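Local coordinates for arylsulfatase (Pseudoalteromonas sp. MB47, PDB 7AJ0), which probably hydrolyses sulfate ester groups of the algal polysaccharide fucoidan, acting from chain ends as a calcium-binding sulfatase that assembles into a hexamer, at residues Ile18-Lys21 and Pro26-Pro29; Pro115-Leu120 and Ile500-Lys505; Thr348-Val353 and Phe468-Asp473; Arg417-Tyr422 and Thr493-Ala498. All coordinates share one frame; numbering follows the deposited sequence.

Contact 1 (Ile18-Lys21 and Pro26-Pro29); sequences IVEK and PAIP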
# COMPACT_ATOMS: atom_id res chain seq x y z
N ILE A 18 31.08 -20.20 -26.01
CA ILE A 18 32.23 -21.10 -26.12
C ILE A 18 33.34 -20.58 -25.22
O ILE A 18 33.59 -19.37 -25.15
CB ILE A 18 32.72 -21.21 -27.58
CG1 ILE A 18 31.61 -21.76 -28.48
CG2 ILE A 18 33.96 -22.08 -27.66
CD1 ILE A 18 31.16 -23.17 -28.12
N VAL A 19 34.00 -21.50 -24.52
CA VAL A 19 35.13 -21.14 -23.67
C VAL A 19 36.37 -21.01 -24.54
O VAL A 19 36.82 -21.98 -25.16
CB VAL A 19 35.34 -22.18 -22.56
CG1 VAL A 19 36.61 -21.86 -21.78
CG2 VAL A 19 34.13 -22.24 -21.64
N GLU A 20 36.93 -19.81 -24.59
CA GLU A 20 38.18 -19.56 -25.34
C GLU A 20 39.36 -19.69 -24.39
O GLU A 20 40.13 -20.65 -24.47
CB GLU A 20 38.11 -18.19 -26.02
CG GLU A 20 37.13 -18.16 -27.20
CD GLU A 20 36.31 -16.88 -27.29
OE1 GLU A 20 36.88 -15.82 -27.65
OE2 GLU A 20 35.10 -16.93 -27.00
N LYS A 21 39.51 -18.73 -23.47
CA LYS A 21 40.47 -18.84 -22.38
C LYS A 21 39.73 -19.07 -21.07
O LYS A 21 38.70 -18.43 -20.83
CB LYS A 21 41.33 -17.57 -22.28
CG LYS A 21 42.61 -17.72 -21.45
CD LYS A 21 43.37 -16.40 -21.37
CE LYS A 21 44.52 -16.46 -20.35
NZ LYS A 21 44.96 -15.09 -19.91
N PRO A 26 32.73 -16.60 -21.27
CA PRO A 26 32.43 -17.25 -22.55
C PRO A 26 31.64 -16.32 -23.46
O PRO A 26 30.81 -15.53 -23.01
CB PRO A 26 31.60 -18.47 -22.15
CG PRO A 26 32.02 -18.76 -20.75
CD PRO A 26 32.29 -17.42 -20.12
N ALA A 27 31.91 -16.42 -24.76
CA ALA A 27 31.28 -15.57 -25.76
C ALA A 27 30.66 -16.42 -26.86
O ALA A 27 31.09 -17.55 -27.11
CB ALA A 27 32.28 -14.58 -26.38
N ILE A 28 29.65 -15.87 -27.51
CA ILE A 28 29.01 -16.55 -28.64
C ILE A 28 29.84 -16.32 -29.89
O ILE A 28 30.13 -15.16 -30.23
CB ILE A 28 27.58 -16.04 -28.83
CG1 ILE A 28 26.73 -16.36 -27.60
CG2 ILE A 28 26.96 -16.65 -30.08
CD1 ILE A 28 25.41 -15.61 -27.56
N PRO A 29 30.26 -17.37 -30.60
CA PRO A 29 31.01 -17.15 -31.84
C PRO A 29 30.16 -16.44 -32.88
O PRO A 29 28.99 -16.76 -33.08
CB PRO A 29 31.39 -18.57 -32.29
CG PRO A 29 31.25 -19.42 -31.07
CD PRO A 29 30.14 -18.80 -30.27
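Ile-18 and Ala-27 pair through their backbones as a single antiparallel, hydrogen-bonded bridge. The stronger of its two bonds runs from Ile-18 N to Ala-27 O at 2.9 Å, with the donor 38° above the carbonyl plane. The return bond, Ala-27 N to Ile-18 O, is weak at 3.4 Å. Pro-26 CA adds a CA-H...O contact of 3.5 Å to Ile-18 O, so the same carbonyl oxygen takes a weak N-H bond and a C-H contact.

Side chains extend the bridge at each end. With CG1 turned beside the backbone N (chi1 -60°), Ile-18 lays this atom 3.5 Å from Pro-29 CG, and the two side chains cross at nearly a right angle. Val-19 and Pro-26 instead lie side by side, Val-19 CG2 being 4.2 Å from Pro-26 CG. Glu-20 bends at its second torsion, which brings OE2 to 3.7 Å from Ala-27 CB, while its OE1 makes a long, weak ion pair with Arg-417.

The pairing closes a short loop at the surface, just ahead of helix 31-48. It packs on other loops: Ala-27 touches Ile-403 and Arg-417, Pro-26 touches Tyr-399, and Ile-28 joins its backbone to Arg-417, which leads into strand 420-425.

Contact 2 (Pro115-Leu120 and Ile500-Lys505); sequences PVRSGL and IATMKK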
# COMPACT_ATOMS: atom_id res chain seq x y z
N PRO A 115 32.67 -5.36 -10.31
CA PRO A 115 33.41 -4.82 -9.15
C PRO A 115 33.42 -5.74 -7.94
O PRO A 115 34.25 -5.54 -7.04
CB PRO A 115 32.68 -3.50 -8.84
CG PRO A 115 31.36 -3.61 -9.52
CD PRO A 115 31.54 -4.50 -10.70
N VAL A 116 32.54 -6.74 -7.87
CA VAL A 116 32.59 -7.66 -6.75
C VAL A 116 33.88 -8.48 -6.79
O VAL A 116 34.38 -8.92 -5.75
CB VAL A 116 31.34 -8.56 -6.72
CG1 VAL A 116 31.34 -9.52 -7.91
CG2 VAL A 116 31.27 -9.32 -5.41
N ARG A 117 34.43 -8.69 -7.99
CA ARG A 117 35.69 -9.42 -8.09
C ARG A 117 36.86 -8.57 -7.62
O ARG A 117 37.78 -9.07 -6.96
CB ARG A 117 35.93 -9.87 -9.54
CG ARG A 117 34.81 -10.67 -10.16
CD ARG A 117 35.26 -11.30 -11.47
NE ARG A 117 34.15 -11.86 -12.24
CZ ARG A 117 33.69 -13.10 -12.10
NH1 ARG A 117 34.22 -13.92 -11.20
NH2 ARG A 117 32.68 -13.51 -12.85
N SER A 118 36.85 -7.28 -7.94
CA SER A 118 37.98 -6.40 -7.66
C SER A 118 37.93 -5.80 -6.27
O SER A 118 38.98 -5.45 -5.72
CB SER A 118 38.03 -5.27 -8.70
OG SER A 118 36.88 -4.44 -8.60
N GLY A 119 36.74 -5.66 -5.69
CA GLY A 119 36.57 -4.93 -4.45
C GLY A 119 36.20 -3.48 -4.63
O GLY A 119 36.01 -2.77 -3.63
N LEU A 120 36.07 -3.02 -5.87
CA LEU A 120 35.77 -1.62 -6.17
C LEU A 120 34.26 -1.38 -6.21
O LEU A 120 33.71 -0.87 -7.19
CB LEU A 120 36.43 -1.23 -7.49
CG LEU A 120 37.95 -1.41 -7.54
CD1 LEU A 120 38.49 -1.23 -8.95
CD2 LEU A 120 38.62 -0.45 -6.57
N ILE A 500 28.23 -17.80 -10.32
CA ILE A 500 28.73 -17.82 -8.95
C ILE A 500 29.93 -18.76 -8.83
O ILE A 500 30.84 -18.51 -8.04
CB ILE A 500 27.61 -18.22 -7.97
CG1 ILE A 500 26.49 -17.16 -7.96
CG2 ILE A 500 28.16 -18.43 -6.57
CD1 ILE A 500 26.92 -15.81 -7.44
N ALA A 501 29.94 -19.84 -9.62
CA ALA A 501 31.02 -20.81 -9.51
C ALA A 501 32.36 -20.24 -9.96
O ALA A 501 33.40 -20.62 -9.43
CB ALA A 501 30.69 -22.07 -10.32
N THR A 502 32.35 -19.32 -10.94
CA THR A 502 33.60 -18.70 -11.36
C THR A 502 34.27 -17.99 -10.19
O THR A 502 35.50 -17.86 -10.16
CB THR A 502 33.37 -17.70 -12.49
OG1 THR A 502 32.71 -16.53 -11.98
CG2 THR A 502 32.53 -18.31 -13.60
N MET A 503 33.49 -17.54 -9.21
CA MET A 503 34.02 -16.82 -8.05
C MET A 503 34.54 -17.75 -6.97
O MET A 503 35.16 -17.28 -6.02
CB MET A 503 32.93 -15.91 -7.49
CG MET A 503 32.46 -14.90 -8.50
SD MET A 503 31.15 -13.81 -7.93
CE MET A 503 31.02 -12.73 -9.36
N LYS A 504 34.31 -19.06 -7.10
CA LYS A 504 35.03 -20.06 -6.32
C LYS A 504 36.34 -20.43 -7.00
O LYS A 504 37.38 -20.52 -6.35
CB LYS A 504 34.15 -21.30 -6.13
CG LYS A 504 34.79 -22.43 -5.34
CD LYS A 504 34.80 -22.15 -3.85
CE LYS A 504 35.46 -23.29 -3.07
NZ LYS A 504 34.74 -24.58 -3.25
N LYS A 505 36.29 -20.64 -8.32
CA LYS A 505 37.49 -20.97 -9.09
C LYS A 505 38.44 -19.79 -9.19
O LYS A 505 39.66 -19.98 -9.25
CB LYS A 505 37.06 -21.44 -10.48
CG LYS A 505 38.18 -21.94 -11.38
CD LYS A 505 37.60 -22.49 -12.68
CE LYS A 505 38.65 -23.12 -13.58
NZ LYS A 505 39.70 -22.14 -13.98
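The short, weakly bonded helix 115-118 of the sulfatase domain meets the last turns of the C-terminal helix 489-505 in a helix-to-helix contact made by side chains, with Arg-117 reaching across to Thr-502 and Met-503. The arginine grips Thr-502 end-on: NH1 and NH2 both donate to the single atom OG1, NH1 at 3.1 Å and NH2 likewise. The hydroxyl oxygen lies only 7° out of the guanidinium plane, at its edge. An extended chain from CG to NE carries the group across to the other helix. Thr-502 OG1 also bonds to His-499 O one turn back in its own helix, which helps to fix the rotation of the hydroxyl, while NH2 of Arg-117 has a salt-bridge partner in Asp-401.

Met-503 covers one guanidinium face. Its CE sits 3.7 Å above the plane, over the centre, and CG lies 3.4 Å from Arg-117 NH1. The same methyl group touches Val-116 CG1 at 3.5 Å, so the end of the methionine lies against both a valine and the arginine plane. Trp-424 of strand 420-425 packs on Val-116 and Met-503.

At the end of helix 115-118, Ser-118 OG accepts from Leu-120 N in an ST turn, and Gly-119 follows with positive phi. Overall this is a C-terminal helix packed back onto the alkaline-phosphatase-like sulfatase domain, its junction built round a buried arginine.

Contact 3 (Thr348-Val353 and Phe468-Asp473); sequences TWEGGV and FNLNMD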
# COMPACT_ATOMS: atom_id res chain seq x y z
N THR A 348 18.78 -2.67 -9.26
CA THR A 348 18.94 -3.49 -10.45
C THR A 348 17.64 -3.66 -11.22
O THR A 348 17.49 -4.61 -11.98
CB THR A 348 19.52 -4.86 -10.08
OG1 THR A 348 18.83 -5.39 -8.94
CG2 THR A 348 21.01 -4.73 -9.76
N TRP A 349 16.68 -2.76 -11.01
CA TRP A 349 15.63 -2.58 -12.01
C TRP A 349 16.27 -2.07 -13.30
O TRP A 349 17.39 -1.56 -13.31
CB TRP A 349 14.57 -1.60 -11.52
CG TRP A 349 13.76 -2.09 -10.36
CD1 TRP A 349 13.70 -1.53 -9.12
CD2 TRP A 349 12.89 -3.22 -10.33
NE1 TRP A 349 12.85 -2.25 -8.32
CE2 TRP A 349 12.34 -3.29 -9.04
CE3 TRP A 349 12.52 -4.19 -11.27
CZ2 TRP A 349 11.44 -4.29 -8.66
CZ3 TRP A 349 11.63 -5.18 -10.90
CH2 TRP A 349 11.10 -5.22 -9.60
N GLU A 350 15.54 -2.22 -14.40
CA GLU A 350 16.09 -1.77 -15.68
C GLU A 350 16.43 -0.29 -15.65
O GLU A 350 17.39 0.14 -16.31
CB GLU A 350 15.11 -2.09 -16.80
CG GLU A 350 14.96 -3.58 -17.06
CD GLU A 350 16.24 -4.20 -17.59
OE1 GLU A 350 16.70 -3.76 -18.66
OE2 GLU A 350 16.78 -5.11 -16.92
N GLY A 351 15.67 0.51 -14.89
CA GLY A 351 15.96 1.93 -14.81
C GLY A 351 17.35 2.24 -14.31
O GLY A 351 17.92 3.29 -14.63
N GLY A 352 17.93 1.34 -13.52
CA GLY A 352 19.23 1.59 -12.93
C GLY A 352 20.41 1.16 -13.78
O GLY A 352 21.49 1.74 -13.68
N VAL A 353 20.21 0.15 -14.63
CA VAL A 353 21.32 -0.50 -15.32
C VAL A 353 21.20 -0.42 -16.83
O VAL A 353 22.21 -0.48 -17.54
CB VAL A 353 21.44 -1.97 -14.86
CG1 VAL A 353 21.87 -2.04 -13.41
CG2 VAL A 353 20.12 -2.70 -15.07
N PHE A 468 10.46 -11.12 -16.05
CA PHE A 468 9.80 -10.17 -16.93
C PHE A 468 10.30 -10.40 -18.35
O PHE A 468 11.51 -10.40 -18.59
CB PHE A 468 10.10 -8.72 -16.53
CG PHE A 468 9.72 -8.38 -15.12
CD1 PHE A 468 10.61 -8.59 -14.08
CD2 PHE A 468 8.49 -7.83 -14.83
CE1 PHE A 468 10.27 -8.28 -12.78
CE2 PHE A 468 8.14 -7.51 -13.54
CZ PHE A 468 9.03 -7.74 -12.51
N ASN A 469 9.38 -10.62 -19.29
CA ASN A 469 9.72 -10.55 -20.71
C ASN A 469 9.88 -9.07 -21.05
O ASN A 469 8.90 -8.33 -21.17
CB ASN A 469 8.64 -11.20 -21.56
CG ASN A 469 8.97 -11.18 -23.04
OD1 ASN A 469 9.59 -10.24 -23.54
ND2 ASN A 469 8.56 -12.22 -23.75
N LEU A 470 11.13 -8.62 -21.21
CA LEU A 470 11.37 -7.20 -21.37
C LEU A 470 10.80 -6.65 -22.68
O LEU A 470 10.59 -5.44 -22.78
CB LEU A 470 12.87 -6.91 -21.31
CG LEU A 470 13.51 -7.09 -19.93
CD1 LEU A 470 15.00 -6.79 -19.98
CD2 LEU A 470 12.82 -6.21 -18.89
N ASN A 471 10.54 -7.51 -23.66
CA ASN A 471 9.85 -7.04 -24.86
C ASN A 471 8.40 -6.70 -24.54
O ASN A 471 7.85 -5.72 -25.08
CB ASN A 471 9.91 -8.10 -25.96
CG ASN A 471 11.30 -8.27 -26.53
OD1 ASN A 471 12.08 -7.31 -26.61
ND2 ASN A 471 11.63 -9.49 -26.93
N MET A 472 7.76 -7.47 -23.67
CA MET A 472 6.35 -7.29 -23.34
C MET A 472 6.12 -6.43 -22.11
O MET A 472 5.09 -5.75 -22.03
CB MET A 472 5.69 -8.65 -23.14
CG MET A 472 5.75 -9.55 -24.37
SD MET A 472 5.05 -8.73 -25.82
CE MET A 472 6.53 -8.51 -26.79
N ASP A 473 7.04 -6.44 -21.15
CA ASP A 473 6.90 -5.67 -19.91
C ASP A 473 8.20 -4.91 -19.65
O ASP A 473 8.90 -5.17 -18.66
CB ASP A 473 6.56 -6.60 -18.75
CG ASP A 473 6.07 -5.85 -17.53
OD1 ASP A 473 5.90 -4.62 -17.61
OD2 ASP A 473 5.87 -6.50 -16.48
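Trp-349 presents the CZ3 corner of its indole to Phe-468, whose CE1 lies 3.9 Å from Trp-349 CZ3, at the indole edge and near its plane. The side chains meet at a slant, and His-440 touches both rings, making a small aromatic cluster.

Beside this pair, Glu-350 and Leu-470 approach from opposite directions. The glutamate is bent at its second torsion (chi2 -66°), which brings the carboxylate against the methyls of Leu-470: Leu-470 CD1 lies 3.7 Å from Glu-350 OE1, and Leu-470 CD2 is 3.9 Å from Glu-350 CG. The carboxylate is bonded outside the two segments, OE1 with the Tyr-97 hydroxyl and OE2 in a salt bridge with Lys-438. Replacing Glu-350 by alanine is likely to leave Lys-438 without its salt bridge and Tyr-97 without its hydrogen-bond partner, and to open a gap against Leu-470.

Trp-349 stands at the N-cap position of the short helix 350-353, whereas Phe-468 lies near the end of an outer strand of the four-stranded antiparallel sheet. The two segments therefore meet by apolar and aromatic packing, while the buried carboxylate of Glu-350 is probably compensated by Lys-438, with Tyr-97 as a further hydrogen-bond partner.

Contact 4 (Arg417-Tyr422 and Thr493-Ala498); sequences RRQVVY and TKFMKA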
# COMPACT_ATOMS: atom_id res chain seq x y z
N ARG A 417 27.92 -10.90 -29.15
CA ARG A 417 28.70 -12.01 -28.63
C ARG A 417 28.44 -12.28 -27.16
O ARG A 417 28.97 -13.27 -26.62
CB ARG A 417 30.20 -11.75 -28.85
CG ARG A 417 30.57 -11.51 -30.30
CD ARG A 417 32.08 -11.52 -30.53
NE ARG A 417 32.68 -12.82 -30.21
CZ ARG A 417 33.71 -13.00 -29.39
NH1 ARG A 417 34.30 -11.97 -28.79
NH2 ARG A 417 34.16 -14.22 -29.17
N ARG A 418 27.64 -11.45 -26.50
CA ARG A 418 27.32 -11.62 -25.09
C ARG A 418 25.99 -12.34 -24.96
O ARG A 418 24.99 -11.94 -25.57
CB ARG A 418 27.26 -10.27 -24.37
CG ARG A 418 26.77 -10.35 -22.93
CD ARG A 418 26.90 -9.01 -22.21
NE ARG A 418 28.29 -8.68 -21.91
CZ ARG A 418 28.96 -9.17 -20.87
NH1 ARG A 418 30.22 -8.81 -20.67
NH2 ARG A 418 28.39 -10.02 -20.04
N GLN A 419 25.98 -13.41 -24.16
CA GLN A 419 24.79 -14.22 -23.98
C GLN A 419 23.98 -13.81 -22.76
O GLN A 419 22.76 -13.96 -22.76
CB GLN A 419 25.19 -15.69 -23.87
CG GLN A 419 24.03 -16.66 -24.01
CD GLN A 419 24.50 -18.11 -24.06
OE1 GLN A 419 23.99 -18.90 -24.85
NE2 GLN A 419 25.45 -18.45 -23.20
N VAL A 420 24.64 -13.31 -21.72
CA VAL A 420 23.98 -13.00 -20.46
C VAL A 420 24.61 -11.76 -19.85
O VAL A 420 25.81 -11.52 -19.98
CB VAL A 420 24.06 -14.18 -19.46
CG1 VAL A 420 23.37 -13.82 -18.15
CG2 VAL A 420 23.44 -15.44 -20.06
N VAL A 421 23.78 -10.96 -19.18
CA VAL A 421 24.23 -9.85 -18.35
C VAL A 421 23.95 -10.21 -16.90
O VAL A 421 22.82 -10.59 -16.56
CB VAL A 421 23.53 -8.53 -18.74
CG1 VAL A 421 23.93 -7.42 -17.78
CG2 VAL A 421 23.88 -8.15 -20.17
N TYR A 422 24.97 -10.12 -16.06
CA TYR A 422 24.84 -10.43 -14.64
C TYR A 422 24.83 -9.13 -13.85
O TYR A 422 25.69 -8.27 -14.04
CB TYR A 422 25.99 -11.33 -14.18
CG TYR A 422 25.99 -12.66 -14.88
CD1 TYR A 422 25.15 -13.69 -14.47
CD2 TYR A 422 26.83 -12.89 -15.96
CE1 TYR A 422 25.15 -14.90 -15.11
CE2 TYR A 422 26.83 -14.11 -16.61
CZ TYR A 422 25.99 -15.11 -16.18
OH TYR A 422 25.99 -16.32 -16.82
N THR A 493 18.70 -20.61 -14.12
CA THR A 493 19.36 -21.02 -12.88
C THR A 493 20.74 -21.61 -13.17
O THR A 493 21.68 -21.39 -12.40
CB THR A 493 18.49 -22.03 -12.13
OG1 THR A 493 17.29 -21.38 -11.70
CG2 THR A 493 19.22 -22.59 -10.93
N LYS A 494 20.88 -22.35 -14.27
CA LYS A 494 22.20 -22.82 -14.67
C LYS A 494 23.16 -21.66 -14.86
O LYS A 494 24.33 -21.72 -14.45
CB LYS A 494 22.11 -23.65 -15.95
CG LYS A 494 21.71 -25.10 -15.74
CD LYS A 494 21.81 -25.87 -17.05
CE LYS A 494 21.29 -27.30 -16.91
NZ LYS A 494 19.80 -27.35 -16.92
N PHE A 495 22.69 -20.58 -15.49
CA PHE A 495 23.55 -19.42 -15.70
C PHE A 495 23.95 -18.78 -14.38
O PHE A 495 25.11 -18.38 -14.19
CB PHE A 495 22.85 -18.39 -16.60
CG PHE A 495 22.89 -18.73 -18.07
CD1 PHE A 495 24.03 -19.24 -18.66
CD2 PHE A 495 21.77 -18.51 -18.86
CE1 PHE A 495 24.06 -19.54 -20.01
CE2 PHE A 495 21.79 -18.81 -20.21
CZ PHE A 495 22.94 -19.32 -20.78
N MET A 496 23.01 -18.67 -13.44
CA MET A 496 23.35 -18.12 -12.12
C MET A 496 24.41 -18.98 -11.44
O MET A 496 25.43 -18.47 -10.98
CB MET A 496 22.10 -18.03 -11.24
CG MET A 496 22.43 -17.92 -9.75
SD MET A 496 20.99 -17.73 -8.69
CE MET A 496 20.17 -19.31 -8.92
N LYS A 497 24.16 -20.29 -11.35
CA LYS A 497 25.07 -21.18 -10.64
C LYS A 497 26.47 -21.10 -11.23
O LYS A 497 27.46 -20.96 -10.50
CB LYS A 497 24.55 -22.61 -10.70
CG LYS A 497 23.19 -22.81 -10.05
CD LYS A 497 23.28 -22.81 -8.53
CE LYS A 497 21.93 -23.10 -7.89
NZ LYS A 497 21.39 -24.43 -8.30
N ALA A 498 26.58 -21.18 -12.56
CA ALA A 498 27.89 -21.12 -13.19
C ALA A 498 28.58 -19.79 -12.91
O ALA A 498 29.78 -19.75 -12.64
CB ALA A 498 27.75 -21.35 -14.70
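Val-420 sets its CG2 methyl over the face of Phe-495 in a CH-pi contact, 3.7 Å from the ring centroid and 10° off the ring normal. The valine torsion (chi1 179°) places CG2 beside the backbone N and aims it at the ring centre. Towards the far end of the ring, Gln-419 brings NE2 to 3.6 Å from Phe-495 CZ, with the amide plane turned 55° from the ring. At the near end, Tyr-422 crosses the phenylalanine at about a right angle, its OH 3.8 Å from Phe-495 CB.

Several neighbours set these groups in place. Gln-419 is held at both ends of its amide, by Asp-16 N at OE1 and by Asn-15 at NE2. The Tyr-422 ring stacks on His-499, and Trp-434 meets Phe-495 edge-to-face. Arg-418 NH2 donates to Val-420 O at 3.0 Å and lies nearly in line with that carbonyl, while NH1 pairs with Asp-379. A serine in place of Phe-495 would probably open a gap between helix and strand, leaving the Val-420 methyl and the Trp-434 ring without their aromatic partner.

Helix 489-505 thus packs on the small C-terminal antiparallel sheet, as in sulfatases, at one of its two outer strands, 420-425, with Phe-495 as the main side chain.

Contacts 3 and 4 are buried, contact 2 is partly buried, and contact 1 lies at the surface. Their chemistry follows: contact 1 rests on a backbone bridge, contact 2 on an arginine gripping a hydroxyl, and contacts 3 and 4 mainly on aromatic and aliphatic side chains, with a carboxylate in contact 3 and an amide in contact 4. Helix 489-505 serves both contacts 2 and 4, first against the small sheet, then, nearer its end, against helix 115-118. Contacts 3 and 4 reach opposite outer strands of that same four-stranded sheet. Contact 1 touches contact 4 directly, Ile-28 N lying 2.8 Å from Arg-417 O. Contact 3 lies farthest from contact 1, about 26 Å between centres, but only about 16 Å from contact 4.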